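Local coordinates for GTP-binding protein (Pyrococcus horikoshii, PDB 1WXQ) that probably binds GTP, and may hydrolyse nucleotide, as an Obg-like P-loop GTPase carrying a TGS domain, though its cellular role is unknown, at residues Q60-R65 and P340-M345; Y43-H48 and N66-I71; E137-I142 and F206-R211. One frame throughout, in Å; residues are numbered along the deposited sequence.

Contact 1. Residues Q60-R65 and P340-M345; sequences QNYEYR and PHVFLM
Q60 and P340 are joined by a backbone hydrogen bond, Q60 N to P340 O at 3.0 Å, in which the donor lies in the carbonyl plane, though the N-H...O angle is only 139°. The same oxygen has a second neighbour: the Y62 ring brings its edge to it, with CE1 3.2 Å from P340 O. The polar end of that ring is held from outside the two segments, Y62 OH being hydrogen-bonded to the carbonyl oxygen of L339.

Apolar contact is centred on V342. Its CG1 approaches Y62 CB at 3.6 Å and also touches the root of the ring, the two side chains meeting at a slant. A chi1 of 68° puts Y62 CG between its backbone N and carbonyl carbon, 3.8 Å from V342 CG1. V342 also reaches I71 and Y323, so this valine lies where the G domain meets the TGS domain. The TGS domain belongs to the ubiquitin-like clan, and strand 343-346 is an outermost strand of its four-stranded sheet, bonded through F343 and the selenomethionine M345 to strand 319-325.

Polar side chains meet at the Q60 end. Q60 runs beside the P340 ring, pointing the same way, and its extended chain carries NE2 to 3.5 Å from H341 NE2, with amide and imidazole planes 56° apart. The N61 amide lies beside H341 and V342, with OD1 3.2 Å from V342 N; ND2 comes too close to H341 CB in the model, so its position, over one face of the F343 ring and toward the rim, is doubtful.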
# COMPACT_ATOMS: atom_id res chain seq x y z
N GLN A 60 19.12 9.11 7.02
CA GLN A 60 19.51 9.44 5.66
C GLN A 60 18.40 9.14 4.66
O GLN A 60 18.06 10.00 3.83
CB GLN A 60 20.78 8.68 5.27
CG GLN A 60 21.90 8.82 6.30
CD GLN A 60 23.28 8.52 5.72
OE1 GLN A 60 24.28 8.54 6.44
NE2 GLN A 60 23.33 8.25 4.42
N ASN A 61 17.81 7.95 4.72
CA ASN A 61 16.75 7.71 3.75
C ASN A 61 15.39 8.12 4.30
O ASN A 61 14.39 8.19 3.60
CB ASN A 61 16.80 6.24 3.34
CG ASN A 61 16.79 5.37 4.58
OD1 ASN A 61 16.62 5.84 5.70
ND2 ASN A 61 17.00 4.06 4.35
N TYR A 62 15.36 8.35 5.63
CA TYR A 62 14.10 8.74 6.26
C TYR A 62 14.21 10.02 7.10
O TYR A 62 14.94 10.94 6.78
CB TYR A 62 13.68 7.57 7.14
CG TYR A 62 14.62 7.42 8.28
CD1 TYR A 62 15.94 7.03 8.05
CD2 TYR A 62 14.19 7.64 9.59
CE1 TYR A 62 16.81 6.85 9.11
CE2 TYR A 62 15.06 7.45 10.65
CZ TYR A 62 16.37 7.06 10.41
OH TYR A 62 17.25 6.88 11.46
N GLU A 63 13.42 10.06 8.18
CA GLU A 63 13.43 11.23 9.04
C GLU A 63 12.90 10.91 10.44
O GLU A 63 11.89 10.25 10.62
CB GLU A 63 12.55 12.31 8.39
CG GLU A 63 12.17 13.43 9.36
CD GLU A 63 11.15 14.33 8.71
OE1 GLU A 63 11.09 14.37 7.49
OE2 GLU A 63 10.41 15.00 9.44
N TYR A 64 13.65 11.46 11.40
CA TYR A 64 13.31 11.32 12.81
C TYR A 64 12.33 12.41 13.18
O TYR A 64 12.33 13.48 12.57
CB TYR A 64 14.55 11.44 13.70
CG TYR A 64 14.33 10.92 15.11
CD1 TYR A 64 14.97 11.50 16.20
CD2 TYR A 64 13.49 9.83 15.35
CE1 TYR A 64 14.79 11.00 17.49
CE2 TYR A 64 13.30 9.32 16.63
CZ TYR A 64 13.95 9.92 17.70
OH TYR A 64 13.76 9.43 18.97
N ARG A 65 11.50 12.15 14.19
CA ARG A 65 10.50 13.13 14.61
C ARG A 65 9.77 12.63 15.87
O ARG A 65 9.00 11.67 15.83
CB ARG A 65 9.50 13.34 13.46
CG ARG A 65 9.03 14.77 13.22
CD ARG A 65 8.60 14.93 11.75
NE ARG A 65 7.65 16.02 11.55
CZ ARG A 65 7.23 16.44 10.36
NH1 ARG A 65 7.69 15.86 9.25
NH2 ARG A 65 6.35 17.43 10.27
N PRO A 340 21.39 4.79 10.23
CA PRO A 340 21.30 5.54 8.97
C PRO A 340 20.12 5.26 8.04
O PRO A 340 19.48 6.19 7.56
CB PRO A 340 22.64 5.24 8.29
CG PRO A 340 23.55 5.01 9.45
CD PRO A 340 22.70 4.13 10.33
N HIS A 341 19.84 3.98 7.78
CA HIS A 341 18.73 3.66 6.88
C HIS A 341 17.67 2.73 7.43
O HIS A 341 17.90 1.96 8.36
CB HIS A 341 19.26 3.07 5.57
CG HIS A 341 20.34 3.88 4.94
ND1 HIS A 341 21.65 3.83 5.36
CD2 HIS A 341 20.30 4.77 3.92
CE1 HIS A 341 22.37 4.66 4.62
NE2 HIS A 341 21.58 5.24 3.74
N VAL A 342 16.49 2.82 6.82
CA VAL A 342 15.35 2.00 7.19
C VAL A 342 14.75 1.42 5.93
O VAL A 342 14.61 2.11 4.92
CB VAL A 342 14.25 2.82 7.89
CG1 VAL A 342 13.82 3.98 6.99
CG2 VAL A 342 13.06 1.93 8.19
N PHE A 343 14.39 0.14 5.98
CA PHE A 343 13.78 -0.49 4.82
C PHE A 343 12.45 -1.15 5.14
O PHE A 343 12.26 -1.76 6.20
CB PHE A 343 14.75 -1.50 4.20
CG PHE A 343 15.94 -0.85 3.54
CD1 PHE A 343 15.82 -0.24 2.30
CD2 PHE A 343 17.18 -0.82 4.18
CE1 PHE A 343 16.91 0.41 1.70
CE2 PHE A 343 18.28 -0.17 3.59
CZ PHE A 343 18.14 0.44 2.36
N LEU A 344 11.50 -0.97 4.23
CA LEU A 344 10.19 -1.58 4.36
C LEU A 344 10.36 -2.99 3.79
O LEU A 344 10.55 -3.16 2.58
CB LEU A 344 9.17 -0.78 3.52
CG LEU A 344 8.60 0.58 3.96
CD1 LEU A 344 7.43 1.05 3.09
CD2 LEU A 344 8.18 0.46 5.42
N MSE A 345 10.34 -3.99 4.66
CA MSE A 345 10.48 -5.38 4.25
C MSE A 345 9.12 -6.07 4.33
O MSE A 345 8.30 -5.76 5.19
CB MSE A 345 11.44 -6.11 5.19
CG MSE A 345 12.79 -5.44 5.34
SE MSE A 345 13.56 -5.06 3.63
CE MSE A 345 13.96 -6.89 3.10

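Contact 2. Residues Y43-H48 and N66-I71; sequences YAITDH and NGLALI
The Y43 ring meets I71 with its edge: CD1 is 3.4 Å from I71 C, which lies close to the ring plane, and the same corner of the ring passes L70 O. At the other end of the contact the H48 imidazole slants across the methyl of A69, while outside the two segments it makes an edge-to-face contact with Y64 and meets the Y323 ring at about 45°. H48 ND1 is hydrogen-bonded to C50 N. Between these two rings runs an antiparallel ladder joining strands 39-47 and 68-77 of the G-domain sheet, in which 68-77 also lies parallel to 2-7. A44 with I71 and T46 with A69 are hydrogen-bonded pairs, I45 with L70 and D47 with L68 non-hydrogen-bonded ones; past the strand end, H48 N still bonds to G67 O (3.2 Å).

On one face I45 and L70 lie side by side, pointing the same way, I45 CG1 against L70 CG at 3.6 Å. The other branch, I45 CG2, stands anti to its own backbone N and meets L68 CD1 at 3.8 Å. The opposite face carries A44, T46, A69 and I71, with A44 CB 4.3 Å from I71 CB; P321 and Y323 of strand 319-325 pack on this face. L68 CD2 lies against D47 OD1, the two side chains crossing at a slant. A69 O receives the T46 N-H (3.2 Å) and, beside it, a nearly straight CA-H...O contact from I45 CA, also 3.2 Å long and with 169° at the hydrogen.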
# COMPACT_ATOMS: atom_id res chain seq x y z
N TYR A 43 4.32 9.77 3.67
CA TYR A 43 5.22 9.20 4.66
C TYR A 43 4.52 8.14 5.51
O TYR A 43 3.31 8.12 5.67
CB TYR A 43 5.72 10.34 5.57
CG TYR A 43 6.90 11.01 4.96
CD1 TYR A 43 8.08 10.30 4.78
CD2 TYR A 43 6.84 12.36 4.63
CE1 TYR A 43 9.21 10.94 4.27
CE2 TYR A 43 7.97 13.00 4.13
CZ TYR A 43 9.14 12.30 3.95
OH TYR A 43 10.26 12.93 3.43
N ALA A 44 5.33 7.19 6.02
CA ALA A 44 4.77 6.14 6.86
C ALA A 44 5.25 6.28 8.31
O ALA A 44 6.38 5.98 8.66
CB ALA A 44 5.19 4.78 6.29
N ILE A 45 4.33 6.78 9.16
CA ILE A 45 4.71 7.08 10.54
C ILE A 45 4.31 5.96 11.50
O ILE A 45 3.15 5.60 11.65
CB ILE A 45 4.02 8.38 10.93
CG1 ILE A 45 4.27 9.45 9.86
CG2 ILE A 45 4.59 8.90 12.26
CD1 ILE A 45 3.46 10.72 10.10
N THR A 46 5.34 5.48 12.18
CA THR A 46 5.19 4.48 13.23
C THR A 46 6.31 4.75 14.24
O THR A 46 7.12 5.65 14.04
CB THR A 46 5.29 3.06 12.64
OG1 THR A 46 5.00 2.09 13.66
CG2 THR A 46 6.67 2.82 12.06
N ASP A 47 6.35 3.99 15.32
CA ASP A 47 7.38 4.22 16.33
C ASP A 47 8.79 3.97 15.83
O ASP A 47 9.13 2.86 15.43
CB ASP A 47 7.13 3.34 17.56
CG ASP A 47 5.99 3.83 18.42
OD1 ASP A 47 5.81 5.07 18.53
OD2 ASP A 47 5.27 2.97 19.00
N HIS A 48 9.62 5.01 15.86
CA HIS A 48 11.02 4.87 15.44
C HIS A 48 11.71 4.08 16.55
O HIS A 48 11.51 4.34 17.73
CB HIS A 48 11.69 6.24 15.30
CG HIS A 48 13.14 6.15 14.92
ND1 HIS A 48 14.07 5.48 15.68
CD2 HIS A 48 13.81 6.62 13.84
CE1 HIS A 48 15.25 5.54 15.09
NE2 HIS A 48 15.12 6.22 13.97
N ASN A 66 10.05 13.29 16.99
CA ASN A 66 9.44 12.96 18.27
C ASN A 66 9.27 11.47 18.56
O ASN A 66 8.17 11.00 18.87
CB ASN A 66 8.08 13.65 18.38
CG ASN A 66 8.16 14.99 19.10
OD1 ASN A 66 9.24 15.40 19.54
ND2 ASN A 66 7.03 15.67 19.21
N GLY A 67 10.36 10.72 18.46
CA GLY A 67 10.29 9.30 18.74
C GLY A 67 9.50 8.51 17.72
O GLY A 67 9.10 7.38 17.97
N LEU A 68 9.27 9.11 16.55
CA LEU A 68 8.52 8.45 15.50
C LEU A 68 9.31 8.42 14.20
O LEU A 68 10.02 9.38 13.87
CB LEU A 68 7.18 9.16 15.25
CG LEU A 68 6.06 8.99 16.30
CD1 LEU A 68 4.88 9.87 15.91
CD2 LEU A 68 5.64 7.53 16.39
N ALA A 69 9.18 7.32 13.47
CA ALA A 69 9.86 7.16 12.19
C ALA A 69 8.96 7.56 11.03
O ALA A 69 7.85 7.04 10.87
CB ALA A 69 10.31 5.72 12.03
N LEU A 70 9.42 8.51 10.22
CA LEU A 70 8.66 8.93 9.05
C LEU A 70 9.40 8.43 7.80
O LEU A 70 10.29 9.09 7.27
CB LEU A 70 8.51 10.45 9.02
CG LEU A 70 7.44 11.05 9.95
CD1 LEU A 70 7.86 10.91 11.41
CD2 LEU A 70 7.23 12.51 9.60
N ILE A 71 9.01 7.24 7.35
CA ILE A 71 9.59 6.58 6.19
C ILE A 71 8.86 7.00 4.92
O ILE A 71 7.65 6.82 4.83
CB ILE A 71 9.47 5.05 6.36
CG1 ILE A 71 9.68 4.68 7.83
CG2 ILE A 71 10.47 4.34 5.46
CD1 ILE A 71 9.33 3.25 8.17

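Contact 3. Residues E137-I142 and F206-R211; sequences EIDYWI and FASEIR
R211 reaches from helix 200-214 to D139 and the two isoleucines of residues 137-142, and nearly every atom of its side chain has a partner there. CB lies 4.1 Å from I142 CD1 and also close to D139 OD1. CG, anti to the backbone N (chi1 178°), rests on I138 CG2 at 3.4 Å, the two side chains crossing at about a right angle. The chain bends at chi2 and chi3, which places CD and NE beside the carboxylate: CD passes D139 OD1, and NE donates to it at 2.9 Å and 155° in a salt bridge that uses the syn side of that oxygen. At the tip, NH2 stands 3.6 Å from D139 OD2, while NH1 pairs with E135 OE2, so two carboxylates of helix 127-147 share one guanidinium.

The two helical segments, with axes 8.3 Å apart at closest and 120° between their directions, both belong to the largely helical excursion of the chain between the neighbouring parallel strands 104-110 and 217-222 of the G-domain sheet. Its place in the sequence is consistent with the helical insertion of Obg-like GTPases. One turn from R211, S208 OG donates to D139 OD2 at 2.6 Å from above the carboxylate plane, and A207 CB packs on I142 CB at 4.2 Å.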
# COMPACT_ATOMS: atom_id res chain seq x y z
N GLU A 137 -13.89 -2.38 -13.14
CA GLU A 137 -13.04 -1.82 -14.19
C GLU A 137 -11.63 -2.40 -14.13
O GLU A 137 -11.02 -2.67 -15.18
CB GLU A 137 -12.99 -0.29 -14.07
CG GLU A 137 -14.32 0.41 -14.34
CD GLU A 137 -14.85 0.16 -15.75
OE1 GLU A 137 -14.12 0.42 -16.72
OE2 GLU A 137 -16.01 -0.29 -15.88
N ILE A 138 -11.10 -2.60 -12.93
CA ILE A 138 -9.75 -3.15 -12.80
C ILE A 138 -9.78 -4.63 -13.15
O ILE A 138 -8.86 -5.15 -13.78
CB ILE A 138 -9.21 -2.93 -11.37
CG1 ILE A 138 -9.02 -1.42 -11.15
CG2 ILE A 138 -7.92 -3.69 -11.17
CD1 ILE A 138 -8.93 -0.98 -9.70
N ASP A 139 -10.85 -5.29 -12.74
CA ASP A 139 -11.03 -6.71 -13.02
C ASP A 139 -11.10 -7.00 -14.51
O ASP A 139 -10.42 -7.89 -14.99
CB ASP A 139 -12.30 -7.21 -12.35
CG ASP A 139 -12.05 -7.65 -10.93
OD1 ASP A 139 -11.00 -7.24 -10.36
OD2 ASP A 139 -12.89 -8.40 -10.38
N TYR A 140 -11.92 -6.25 -15.24
CA TYR A 140 -12.02 -6.51 -16.67
C TYR A 140 -10.80 -6.05 -17.44
O TYR A 140 -10.44 -6.64 -18.46
CB TYR A 140 -13.30 -5.88 -17.22
CG TYR A 140 -14.49 -6.72 -16.85
CD1 TYR A 140 -14.89 -6.84 -15.52
CD2 TYR A 140 -15.14 -7.50 -17.81
CE1 TYR A 140 -15.90 -7.72 -15.15
CE2 TYR A 140 -16.15 -8.38 -17.45
CZ TYR A 140 -16.53 -8.49 -16.13
OH TYR A 140 -17.52 -9.38 -15.77
N TRP A 141 -10.12 -5.03 -16.92
CA TRP A 141 -8.90 -4.53 -17.57
C TRP A 141 -7.81 -5.65 -17.69
O TRP A 141 -7.26 -5.87 -18.76
CB TRP A 141 -8.42 -3.30 -16.81
CG TRP A 141 -6.98 -2.96 -17.05
CD1 TRP A 141 -6.37 -2.73 -18.25
CD2 TRP A 141 -5.96 -2.80 -16.04
NE1 TRP A 141 -5.03 -2.45 -18.06
CE2 TRP A 141 -4.75 -2.48 -16.72
CE3 TRP A 141 -5.95 -2.90 -14.64
CZ2 TRP A 141 -3.55 -2.25 -16.04
CZ3 TRP A 141 -4.75 -2.67 -13.96
CH2 TRP A 141 -3.56 -2.36 -14.66
N ILE A 142 -7.53 -6.30 -16.54
CA ILE A 142 -6.66 -7.46 -16.39
C ILE A 142 -7.17 -8.64 -17.22
O ILE A 142 -6.43 -9.33 -17.90
CB ILE A 142 -6.63 -7.84 -14.91
CG1 ILE A 142 -6.41 -6.60 -14.05
CG2 ILE A 142 -5.45 -8.80 -14.65
CD1 ILE A 142 -5.82 -6.93 -12.68
N PHE A 206 -9.73 -15.74 -12.61
CA PHE A 206 -8.30 -15.63 -12.36
C PHE A 206 -7.92 -14.16 -12.33
O PHE A 206 -7.10 -13.75 -11.52
CB PHE A 206 -7.50 -16.37 -13.43
CG PHE A 206 -6.02 -16.09 -13.37
CD1 PHE A 206 -5.45 -15.12 -14.19
CD2 PHE A 206 -5.21 -16.76 -12.47
CE1 PHE A 206 -4.09 -14.82 -14.11
CE2 PHE A 206 -3.85 -16.48 -12.39
CZ PHE A 206 -3.29 -15.50 -13.21
N ALA A 207 -8.54 -13.37 -13.20
CA ALA A 207 -8.26 -11.93 -13.24
C ALA A 207 -8.60 -11.28 -11.90
O ALA A 207 -7.80 -10.54 -11.34
CB ALA A 207 -9.05 -11.25 -14.37
N SER A 208 -9.79 -11.57 -11.39
CA SER A 208 -10.24 -11.01 -10.13
C SER A 208 -9.28 -11.39 -9.00
O SER A 208 -8.95 -10.56 -8.15
CB SER A 208 -11.67 -11.49 -9.79
OG SER A 208 -12.64 -10.94 -10.68
N GLU A 209 -8.83 -12.63 -9.01
CA GLU A 209 -7.92 -13.08 -7.97
C GLU A 209 -6.61 -12.32 -8.04
O GLU A 209 -5.98 -12.08 -7.01
CB GLU A 209 -7.68 -14.58 -8.10
CG GLU A 209 -6.85 -15.15 -6.94
CD GLU A 209 -7.29 -14.64 -5.57
OE1 GLU A 209 -8.50 -14.62 -5.28
OE2 GLU A 209 -6.39 -14.26 -4.79
N ILE A 210 -6.20 -11.94 -9.24
CA ILE A 210 -4.95 -11.21 -9.42
C ILE A 210 -5.09 -9.79 -8.89
O ILE A 210 -4.18 -9.28 -8.24
CB ILE A 210 -4.54 -11.16 -10.91
CG1 ILE A 210 -4.02 -12.53 -11.34
CG2 ILE A 210 -3.48 -10.13 -11.14
CD1 ILE A 210 -2.81 -12.98 -10.54
N ARG A 211 -6.24 -9.18 -9.16
CA ARG A 211 -6.51 -7.83 -8.71
C ARG A 211 -6.44 -7.77 -7.20
O ARG A 211 -5.77 -6.93 -6.63
CB ARG A 211 -7.91 -7.38 -9.19
CG ARG A 211 -8.32 -5.99 -8.72
CD ARG A 211 -9.11 -6.03 -7.42
NE ARG A 211 -10.33 -6.80 -7.59
CZ ARG A 211 -11.25 -6.99 -6.64
NH1 ARG A 211 -11.10 -6.46 -5.44
NH2 ARG A 211 -12.32 -7.74 -6.90

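In the fold
Contacts 1 and 2 adjoin, their centres 9 Å apart, and share a sheet: strand 64-65 pairs with 68-77, with E63 O probably hydrogen-bonded to L70 N. Contact 2 is local in sequence and lies within the G domain, a regular backbone ladder with an aliphatic face; contact 1 spans 275 residues to bring the TGS domain against it, largely through loops and polar side chains, with a single backbone hydrogen bond. Both are partly buried. Contact 3 lies on the other side of the chain's centre, its centre about 34 Å from that of either. The most buried, it joins two helices mainly through side chains, a charged pair set among isoleucines and an alanine.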